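Local coordinates for uncharacterized protein (PDB 3RJ2) that binds histone H3 and is a protein of the Singapore grouper iridovirus, at residues L45-V59 with T72-L86. Residues are numbered along the deposited sequence; the frame is centred on the assembly and turned at random.
Sequences LRYSVDGEMFMRHRV and THLNHGLEDVLEGSL
Two antiparallel strand pairs join the segments: 45-50 runs against 81-86 at 174°, with Leu45, Tyr47 and Val49 in hydrogen-bonded pairs with Leu86, Gly84 and Leu82, while 56-59 runs against 72-75 at 154°, and Phe54 N to Gly77 O continues the bonding into the turns. Tyr47 lies across the neighbouring strand, its ring between Gly84 on one face and Leu74 on the other; Leu74 CD1 stands 4.0 Å from the ring centroid, almost on the normal. Chi1 of 56° sets CG between backbone N and carbonyl carbon and swings the ring over Gly84, where the lack of a side chain lets CA approach the face. Leu74 CD1 also meets Val59 CG2 at 3.8 Å, and Leu86 CD1 packs on Val59 CG1. Strands 45-50 and 81-86 belong to a four-stranded antiparallel sheet, 56-59 and 72-75 to a mixed one, with 81-87 and 68-75 outermost within the chain, and these apolar side chains fill the angle between the two layers, as in a beta sandwich. Toward the turns, a type II turn from Glu52 to Met55 and a type II' turn from His76 to Glu79, the His76 ring is wedged between Glu52 O over one face and Leu82 CB over the other, and NE2 makes a weak bond to Val49 O. On the side of the 56-59 pair turned away from Leu74, the Arg56 guanidinium stacks on His73, planes 11° apart, and a water bridges His73 NE2 (2.7 Å) and Arg58 NH1; Arg58 NE bonds to Thr60 OG1. Ser48 OG donates to Glu83 OE2 at 2.5 Å, onto the carboxylate oxygen's anti lone pair.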
ATOM      1  N   LEU A  45      -9.898  -2.687  -6.039  1.00 14.14           N
ATOM      2  CA  LEU A  45      -9.333  -2.945  -4.724  1.00 14.49           C
ATOM      3  C   LEU A  45     -10.334  -2.518  -3.645  1.00 14.82           C
ATOM      4  O   LEU A  45     -10.670  -1.349  -3.560  1.00 14.86           O
ATOM      5  CB  LEU A  45      -7.994  -2.213  -4.552  1.00 14.49           C
ATOM      6  CG  LEU A  45      -7.391  -2.151  -3.125  1.00 15.59           C
ATOM      7  CD1 LEU A  45      -7.097  -3.544  -2.603  1.00 15.35           C
ATOM      8  CD2 LEU A  45      -6.136  -1.305  -3.066  1.00 14.56           C
ATOM      9  N   ARG A  46     -10.813  -3.466  -2.844  1.00 14.96           N
ATOM     10  CA  ARG A  46     -11.641  -3.144  -1.684  1.00 16.04           C
ATOM     11  C   ARG A  46     -10.778  -3.257  -0.425  1.00 15.99           C
ATOM     12  O   ARG A  46     -10.219  -4.302  -0.142  1.00 15.74           O
ATOM     13  CB  ARG A  46     -12.856  -4.070  -1.591  1.00 16.45           C
ATOM     14  CG  ARG A  46     -13.692  -4.141  -2.875  1.00 20.43           C
ATOM     15  CD  ARG A  46     -14.754  -5.236  -2.827  1.00 27.96           C
ATOM     16  NE  ARG A  46     -15.722  -5.017  -1.757  1.00 33.76           N
ATOM     17  CZ  ARG A  46     -16.765  -4.186  -1.831  1.00 37.41           C
ATOM     18  NH1 ARG A  46     -16.990  -3.473  -2.938  1.00 38.45           N
ATOM     19  NH2 ARG A  46     -17.582  -4.059  -0.783  1.00 38.27           N
ATOM     20  N   TYR A  47     -10.665  -2.172   0.325  1.00 15.93           N
ATOM     21  CA  TYR A  47      -9.779  -2.168   1.475  1.00 16.19           C
ATOM     22  C   TYR A  47     -10.528  -1.930   2.778  1.00 16.39           C
ATOM     23  O   TYR A  47     -11.608  -1.350   2.789  1.00 16.17           O
ATOM     24  CB  TYR A  47      -8.687  -1.107   1.290  1.00 16.12           C
ATOM     25  CG  TYR A  47      -9.242   0.272   1.047  1.00 14.97           C
ATOM     26  CD1 TYR A  47      -9.594   1.100   2.112  1.00 14.35           C
ATOM     27  CD2 TYR A  47      -9.416   0.758  -0.261  1.00 15.67           C
ATOM     28  CE1 TYR A  47     -10.123   2.377   1.892  1.00 14.75           C
ATOM     29  CE2 TYR A  47      -9.938   2.031  -0.492  1.00 13.48           C
ATOM     30  CZ  TYR A  47     -10.293   2.835   0.583  1.00 14.39           C
ATOM     31  OH  TYR A  47     -10.808   4.104   0.356  1.00 15.99           O
ATOM     32  N   SER A  48      -9.927  -2.383   3.872  1.00 16.70           N
ATOM     33  CA  SER A  48     -10.336  -2.008   5.211  1.00 17.32           C
ATOM     34  C   SER A  48      -9.062  -1.755   6.010  1.00 17.51           C
ATOM     35  O   SER A  48      -8.278  -2.681   6.223  1.00 17.17           O
ATOM     36  CB  SER A  48     -11.148  -3.137   5.844  1.00 17.45           C
ATOM     37  OG  SER A  48     -11.668  -2.731   7.099  1.00 19.81           O
ATOM     38  N   VAL A  49      -8.831  -0.511   6.423  1.00 17.44           N
ATOM     39  CA  VAL A  49      -7.565  -0.170   7.069  1.00 18.31           C
ATOM     40  C   VAL A  49      -7.756   0.167   8.541  1.00 19.01           C
ATOM     41  O   VAL A  49      -8.459   1.111   8.881  1.00 18.97           O
ATOM     42  CB  VAL A  49      -6.822   0.998   6.375  1.00 18.04           C
ATOM     43  CG1 VAL A  49      -5.528   1.287   7.098  1.00 17.44           C
ATOM     44  CG2 VAL A  49      -6.536   0.674   4.910  1.00 18.28           C
ATOM     45  N   ASP A  50      -7.119  -0.623   9.396  1.00 20.02           N
ATOM     46  CA  ASP A  50      -7.141  -0.415  10.840  1.00 21.26           C
ATOM     47  C   ASP A  50      -5.950   0.461  11.215  1.00 20.83           C
ATOM     48  O   ASP A  50      -4.800   0.032  11.103  1.00 20.60           O
ATOM     49  CB  ASP A  50      -7.037  -1.772  11.536  1.00 21.90           C
ATOM     50  CG  ASP A  50      -7.680  -1.785  12.903  1.00 26.12           C
ATOM     51  OD1 ASP A  50      -7.758  -0.717  13.560  1.00 29.25           O
ATOM     52  OD2 ASP A  50      -8.117  -2.883  13.325  1.00 31.31           O
ATOM     53  N   GLY A  51      -6.225   1.698  11.615  1.00 20.74           N
ATOM     54  CA  GLY A  51      -5.180   2.639  11.989  1.00 20.76           C
ATOM     55  C   GLY A  51      -5.621   3.565  13.112  1.00 21.57           C
ATOM     56  O   GLY A  51      -6.118   3.113  14.156  1.00 21.67           O
ATOM     57  N   GLU A  52      -5.434   4.864  12.887  1.00 21.24           N
ATOM     58  CA  GLU A  52      -5.768   5.910  13.847  1.00 21.31           C
ATOM     59  C   GLU A  52      -6.345   7.088  13.068  1.00 20.50           C
ATOM     60  O   GLU A  52      -6.103   7.214  11.864  1.00 19.46           O
ATOM     61  CB  GLU A  52      -4.518   6.369  14.613  1.00 22.15           C
ATOM     62  CG  GLU A  52      -3.815   5.283  15.452  1.00 25.72           C
ATOM     63  CD  GLU A  52      -4.714   4.660  16.509  1.00 29.95           C
ATOM     64  OE1 GLU A  52      -5.637   5.352  16.990  1.00 32.48           O
ATOM     65  OE2 GLU A  52      -4.501   3.475  16.862  1.00 32.16           O
ATOM     66  N   MET A  53      -7.102   7.939  13.757  1.00 19.41           N
ATOM     67  CA  MET A  53      -7.740   9.085  13.131  1.00 18.78           C
ATOM     68  C   MET A  53      -6.681   9.970  12.518  1.00 18.24           C
ATOM     69  O   MET A  53      -5.580  10.091  13.062  1.00 17.52           O
ATOM     70  CB  MET A  53      -8.530   9.904  14.154  1.00 18.88           C
ATOM     71  CG  MET A  53      -9.738   9.185  14.773  1.00 19.57           C
ATOM     72  SD  MET A  53     -10.659  10.178  16.011  1.00 19.52           S
ATOM     73  CE  MET A  53      -9.327  10.789  17.020  1.00 19.98           C
ATOM     74  N   PHE A  54      -7.039  10.587  11.392  1.00 17.40           N
ATOM     75  CA  PHE A  54      -6.209  11.550  10.665  1.00 17.63           C
ATOM     76  C   PHE A  54      -4.942  10.950  10.043  1.00 17.83           C
ATOM     77  O   PHE A  54      -4.094  11.693   9.557  1.00 18.71           O
ATOM     78  CB  PHE A  54      -5.899  12.806  11.516  1.00 17.44           C
ATOM     79  CG  PHE A  54      -7.134  13.476  12.089  1.00 16.82           C
ATOM     80  CD1 PHE A  54      -7.963  14.255  11.287  1.00 17.43           C
ATOM     81  CD2 PHE A  54      -7.485  13.293  13.420  1.00 15.67           C
ATOM     82  CE1 PHE A  54      -9.117  14.857  11.814  1.00 17.03           C
ATOM     83  CE2 PHE A  54      -8.640  13.888  13.950  1.00 16.03           C
ATOM     84  CZ  PHE A  54      -9.447  14.667  13.142  1.00 15.38           C
ATOM     85  N   MET A  55      -4.820   9.618  10.021  1.00 17.11           N
ATOM     86  CA  MET A  55      -3.719   8.975   9.262  1.00 16.68           C
ATOM     87  C   MET A  55      -3.945   9.119   7.756  1.00 15.53           C
ATOM     88  O   MET A  55      -5.074   9.195   7.297  1.00 15.49           O
ATOM     89  CB  MET A  55      -3.600   7.480   9.587  1.00 16.68           C
ATOM     90  CG  MET A  55      -2.631   7.112  10.695  1.00 17.99           C
ATOM     91  SD  MET A  55      -2.572   5.311  10.799  1.00 19.88           S
ATOM     92  CE  MET A  55      -1.683   5.137  12.347  1.00 20.25           C
ATOM     93  N   ARG A  56      -2.865   9.138   6.990  1.00 14.70           N
ATOM     94  CA  ARG A  56      -2.981   9.132   5.548  1.00 14.08           C
ATOM     95  C   ARG A  56      -2.129   7.997   5.030  1.00 13.07           C
ATOM     96  O   ARG A  56      -1.027   7.799   5.518  1.00 12.79           O
ATOM     97  CB  ARG A  56      -2.513  10.463   4.977  1.00 14.14           C
ATOM     98  CG  ARG A  56      -2.356  10.497   3.477  1.00 17.07           C
ATOM     99  CD  ARG A  56      -2.689  11.877   2.954  1.00 22.34           C
ATOM    100  NE  ARG A  56      -1.495  12.622   2.610  1.00 29.62           N
ATOM    101  CZ  ARG A  56      -1.464  13.941   2.410  1.00 33.38           C
ATOM    102  NH1 ARG A  56      -2.566  14.681   2.541  1.00 34.32           N
ATOM    103  NH2 ARG A  56      -0.317  14.521   2.093  1.00 34.72           N
ATOM    104  N   HIS A  57      -2.646   7.261   4.054  1.00 11.83           N
ATOM    105  CA  HIS A  57      -1.870   6.241   3.349  1.00 11.50           C
ATOM    106  C   HIS A  57      -1.849   6.540   1.855  1.00 11.08           C
ATOM    107  O   HIS A  57      -2.776   7.159   1.325  1.00 11.22           O
ATOM    108  CB  HIS A  57      -2.452   4.846   3.599  1.00 10.95           C
ATOM    109  CG  HIS A  57      -2.807   4.605   5.030  1.00 12.80           C
ATOM    110  ND1 HIS A  57      -4.109   4.451   5.462  1.00 15.41           N
ATOM    111  CD2 HIS A  57      -2.035   4.557   6.140  1.00 11.33           C
ATOM    112  CE1 HIS A  57      -4.121   4.295   6.776  1.00 13.40           C
ATOM    113  NE2 HIS A  57      -2.874   4.353   7.211  1.00 14.05           N
ATOM    114  N   ARG A  58      -0.798   6.098   1.182  1.00 10.24           N
ATOM    115  CA  ARG A  58      -0.739   6.201  -0.256  1.00 10.36           C
ATOM    116  C   ARG A  58      -0.829   4.812  -0.893  1.00 10.02           C
ATOM    117  O   ARG A  58      -0.106   3.880  -0.514  1.00  9.01           O
ATOM    118  CB  ARG A  58       0.544   6.912  -0.658  1.00 10.76           C
ATOM    119  CG  ARG A  58       0.606   7.336  -2.070  1.00 12.34           C
ATOM    120  CD  ARG A  58       1.944   8.019  -2.328  1.00 18.09           C
ATOM    121  NE  ARG A  58       2.511   7.548  -3.573  1.00 23.24           N
ATOM    122  CZ  ARG A  58       2.815   8.299  -4.621  1.00 23.22           C
ATOM    123  NH1 ARG A  58       2.646   9.614  -4.594  1.00 25.90           N
ATOM    124  NH2 ARG A  58       3.310   7.712  -5.692  1.00 21.40           N
ATOM    125  N   VAL A  59      -1.751   4.685  -1.845  1.00  9.71           N
ATOM    126  CA  VAL A  59      -1.856   3.509  -2.704  1.00  9.68           C
ATOM    127  C   VAL A  59      -1.427   3.913  -4.115  1.00  9.77           C
ATOM    128  O   VAL A  59      -2.019   4.808  -4.721  1.00  9.10           O
ATOM    129  CB  VAL A  59      -3.310   2.965  -2.771  1.00 10.04           C
ATOM    130  CG1 VAL A  59      -3.342   1.665  -3.559  1.00  9.28           C
ATOM    131  CG2 VAL A  59      -3.864   2.761  -1.379  1.00  9.56           C
ATOM    132  N   THR A  72      -3.506   7.171  -5.118  1.00 14.61           N
ATOM    133  CA  THR A  72      -4.595   7.765  -4.355  1.00 15.38           C
ATOM    134  C   THR A  72      -4.097   7.871  -2.909  1.00 15.21           C
ATOM    135  O   THR A  72      -3.296   7.045  -2.467  1.00 14.97           O
ATOM    136  CB  THR A  72      -5.900   6.892  -4.410  1.00 15.44           C
ATOM    137  OG1 THR A  72      -6.262   6.621  -5.770  1.00 17.23           O
ATOM    138  CG2 THR A  72      -7.071   7.600  -3.751  1.00 15.45           C
ATOM    139  N   HIS A  73      -4.550   8.887  -2.187  1.00 15.18           N
ATOM    140  CA  HIS A  73      -4.356   8.930  -0.731  1.00 15.46           C
ATOM    141  C   HIS A  73      -5.604   8.462  -0.044  1.00 15.35           C
ATOM    142  O   HIS A  73      -6.712   8.846  -0.429  1.00 15.76           O
ATOM    143  CB  HIS A  73      -4.042  10.336  -0.226  1.00 15.64           C
ATOM    144  CG  HIS A  73      -2.741  10.869  -0.713  1.00 16.36           C
ATOM    145  ND1 HIS A  73      -2.599  12.152  -1.193  1.00 20.39           N
ATOM    146  CD2 HIS A  73      -1.528  10.288  -0.826  1.00 17.20           C
ATOM    147  CE1 HIS A  73      -1.348  12.340  -1.574  1.00 19.82           C
ATOM    148  NE2 HIS A  73      -0.677  11.223  -1.363  1.00 20.08           N
ATOM    149  N   LEU A  74      -5.422   7.633   0.971  1.00 15.48           N
ATOM    150  CA  LEU A  74      -6.493   7.261   1.890  1.00 15.22           C
ATOM    151  C   LEU A  74      -6.390   8.135   3.150  1.00 15.55           C
ATOM    152  O   LEU A  74      -5.385   8.093   3.854  1.00 15.37           O
ATOM    153  CB  LEU A  74      -6.400   5.771   2.231  1.00 14.74           C
ATOM    154  CG  LEU A  74      -6.225   4.812   1.038  1.00 15.03           C
ATOM    155  CD1 LEU A  74      -6.262   3.377   1.498  1.00 13.42           C
ATOM    156  CD2 LEU A  74      -7.265   5.051  -0.067  1.00 13.77           C
ATOM    157  N   ASN A  75      -7.420   8.945   3.402  1.00 15.61           N
ATOM    158  CA  ASN A  75      -7.449   9.837   4.554  1.00 15.93           C
ATOM    159  C   ASN A  75      -8.434   9.350   5.629  1.00 16.43           C
ATOM    160  O   ASN A  75      -9.628   9.184   5.356  1.00 16.11           O
ATOM    161  CB  ASN A  75      -7.795  11.247   4.085  1.00 15.97           C
ATOM    162  CG  ASN A  75      -6.689  11.857   3.239  1.00 17.16           C
ATOM    163  OD1 ASN A  75      -5.571  12.022   3.704  1.00 16.95           O
ATOM    164  ND2 ASN A  75      -6.997  12.188   1.998  1.00 17.40           N
ATOM    165  N   HIS A  76      -7.935   9.100   6.839  1.00 16.35           N
ATOM    166  CA  HIS A  76      -8.786   8.544   7.906  1.00 17.10           C
ATOM    167  C   HIS A  76      -9.861   9.504   8.415  1.00 17.79           C
ATOM    168  O   HIS A  76     -10.950   9.068   8.792  1.00 18.70           O
ATOM    169  CB  HIS A  76      -7.951   8.027   9.081  1.00 16.36           C
ATOM    170  CG  HIS A  76      -7.586   6.584   8.960  1.00 15.59           C
ATOM    171  ND1 HIS A  76      -6.660   6.128   8.053  1.00 15.48           N
ATOM    172  CD2 HIS A  76      -8.030   5.492   9.624  1.00 15.69           C
ATOM    173  CE1 HIS A  76      -6.541   4.816   8.167  1.00 16.20           C
ATOM    174  NE2 HIS A  76      -7.361   4.406   9.117  1.00 16.35           N
ATOM    175  N   GLY A  77      -9.570  10.798   8.430  1.00 18.30           N
ATOM    176  CA  GLY A  77     -10.466  11.760   9.098  1.00 19.29           C
ATOM    177  C   GLY A  77     -10.754  11.283  10.520  1.00 19.98           C
ATOM    178  O   GLY A  77      -9.842  10.851  11.227  1.00 19.43           O
ATOM    179  N   LEU A  78     -12.024  11.312  10.921  1.00 20.49           N
ATOM    180  CA  LEU A  78     -12.416  10.879  12.259  1.00 21.33           C
ATOM    181  C   LEU A  78     -12.505   9.353  12.450  1.00 21.93           C
ATOM    182  O   LEU A  78     -12.692   8.876  13.580  1.00 22.50           O
ATOM    183  CB  LEU A  78     -13.746  11.525  12.672  1.00 21.21           C
ATOM    184  CG  LEU A  78     -13.814  12.943  13.261  1.00 21.48           C
ATOM    185  CD1 LEU A  78     -12.755  13.216  14.346  1.00 19.10           C
ATOM    186  CD2 LEU A  78     -13.742  13.996  12.183  1.00 22.78           C
ATOM    187  N   GLU A  79     -12.362   8.592  11.369  1.00 22.30           N
ATOM    188  CA  GLU A  79     -12.449   7.124  11.434  1.00 23.21           C
ATOM    189  C   GLU A  79     -11.095   6.495  11.743  1.00 23.33           C
ATOM    190  O   GLU A  79     -10.092   6.819  11.099  1.00 23.60           O
ATOM    191  CB  GLU A  79     -12.933   6.548  10.093  1.00 23.39           C
ATOM    192  CG  GLU A  79     -14.174   7.190   9.524  1.00 25.56           C
ATOM    193  CD  GLU A  79     -15.457   6.760  10.220  1.00 30.37           C
ATOM    194  OE1 GLU A  79     -15.521   5.619  10.761  1.00 30.91           O
ATOM    195  OE2 GLU A  79     -16.416   7.574  10.200  1.00 32.48           O
ATOM    196  N   ASP A  80     -11.054   5.579  12.700  1.00 23.14           N
ATOM    197  CA  ASP A  80      -9.822   4.826  12.932  1.00 23.51           C
ATOM    198  C   ASP A  80      -9.732   3.600  12.022  1.00 22.80           C
ATOM    199  O   ASP A  80      -8.641   3.117  11.723  1.00 22.62           O
ATOM    200  CB  ASP A  80      -9.640   4.466  14.414  1.00 23.78           C
ATOM    201  CG  ASP A  80     -10.877   3.855  15.028  1.00 26.35           C
ATOM    202  OD1 ASP A  80     -12.010   4.348  14.769  1.00 28.84           O
ATOM    203  OD2 ASP A  80     -10.715   2.885  15.795  1.00 29.67           O
ATOM    204  N   VAL A  81     -10.887   3.111  11.588  1.00 22.29           N
ATOM    205  CA  VAL A  81     -10.961   2.044  10.592  1.00 21.74           C
ATOM    206  C   VAL A  81     -11.578   2.615   9.315  1.00 21.56           C
ATOM    207  O   VAL A  81     -12.743   3.027   9.299  1.00 21.46           O
ATOM    208  CB  VAL A  81     -11.750   0.822  11.108  1.00 22.17           C
ATOM    209  CG1 VAL A  81     -11.920  -0.233  10.006  1.00 22.04           C
ATOM    210  CG2 VAL A  81     -11.061   0.224  12.338  1.00 21.12           C
ATOM    211  N   LEU A  82     -10.772   2.661   8.258  1.00 21.10           N
ATOM    212  CA  LEU A  82     -11.161   3.300   7.005  1.00 20.65           C
ATOM    213  C   LEU A  82     -11.417   2.257   5.935  1.00 20.69           C
ATOM    214  O   LEU A  82     -10.546   1.473   5.608  1.00 20.78           O
ATOM    215  CB  LEU A  82     -10.087   4.301   6.544  1.00 20.29           C
ATOM    216  CG  LEU A  82     -10.199   4.961   5.172  1.00 18.78           C
ATOM    217  CD1 LEU A  82     -11.434   5.819   5.082  1.00 18.32           C
ATOM    218  CD2 LEU A  82      -8.971   5.801   4.910  1.00 17.52           C
ATOM    219  N   GLU A  83     -12.633   2.267   5.397  1.00 20.87           N
ATOM    220  CA  GLU A  83     -13.072   1.283   4.434  1.00 20.74           C
ATOM    221  C   GLU A  83     -13.529   1.974   3.169  1.00 20.44           C
ATOM    222  O   GLU A  83     -14.050   3.109   3.192  1.00 20.21           O
ATOM    223  CB  GLU A  83     -14.187   0.408   5.026  1.00 21.47           C
ATOM    224  CG  GLU A  83     -13.726  -0.334   6.293  1.00 24.58           C
ATOM    225  CD  GLU A  83     -14.677  -1.428   6.786  1.00 30.49           C
ATOM    226  OE1 GLU A  83     -15.913  -1.275   6.631  1.00 32.57           O
ATOM    227  OE2 GLU A  83     -14.175  -2.433   7.370  1.00 31.69           O
ATOM    228  N   GLY A  84     -13.319   1.291   2.056  1.00 19.19           N
ATOM    229  CA  GLY A  84     -13.704   1.831   0.778  1.00 18.25           C
ATOM    230  C   GLY A  84     -13.159   0.983  -0.334  1.00 17.64           C
ATOM    231  O   GLY A  84     -12.638  -0.102  -0.109  1.00 17.30           O
ATOM    232  N   SER A  85     -13.283   1.484  -1.551  1.00 17.43           N
ATOM    233  CA  SER A  85     -12.739   0.767  -2.671  1.00 17.76           C
ATOM    234  C   SER A  85     -12.133   1.725  -3.661  1.00 17.27           C
ATOM    235  O   SER A  85     -12.417   2.924  -3.637  1.00 17.36           O
ATOM    236  CB  SER A  85     -13.787  -0.145  -3.318  1.00 17.83           C
ATOM    237  OG  SER A  85     -14.844   0.611  -3.840  1.00 19.26           O
ATOM    238  N   LEU A  86     -11.283   1.163  -4.508  1.00 17.11           N
ATOM    239  CA  LEU A  86     -10.457   1.882  -5.466  1.00 17.60           C
ATOM    240  C   LEU A  86     -10.438   1.129  -6.784  1.00 16.64           C
ATOM    241  O   LEU A  86     -10.254  -0.098  -6.794  1.00 16.12           O
ATOM    242  CB  LEU A  86      -9.010   1.887  -4.983  1.00 18.06           C
ATOM    243  CG  LEU A  86      -8.313   3.112  -4.440  1.00 21.47           C
ATOM    244  CD1 LEU A  86      -6.838   2.784  -4.559  1.00 21.71           C
ATOM    245  CD2 LEU A  86      -8.666   4.375  -5.271  1.00 23.39           C
TER
HETATM  246  O   HOH W   1       1.921  11.044  -1.924  1.00 33.61           O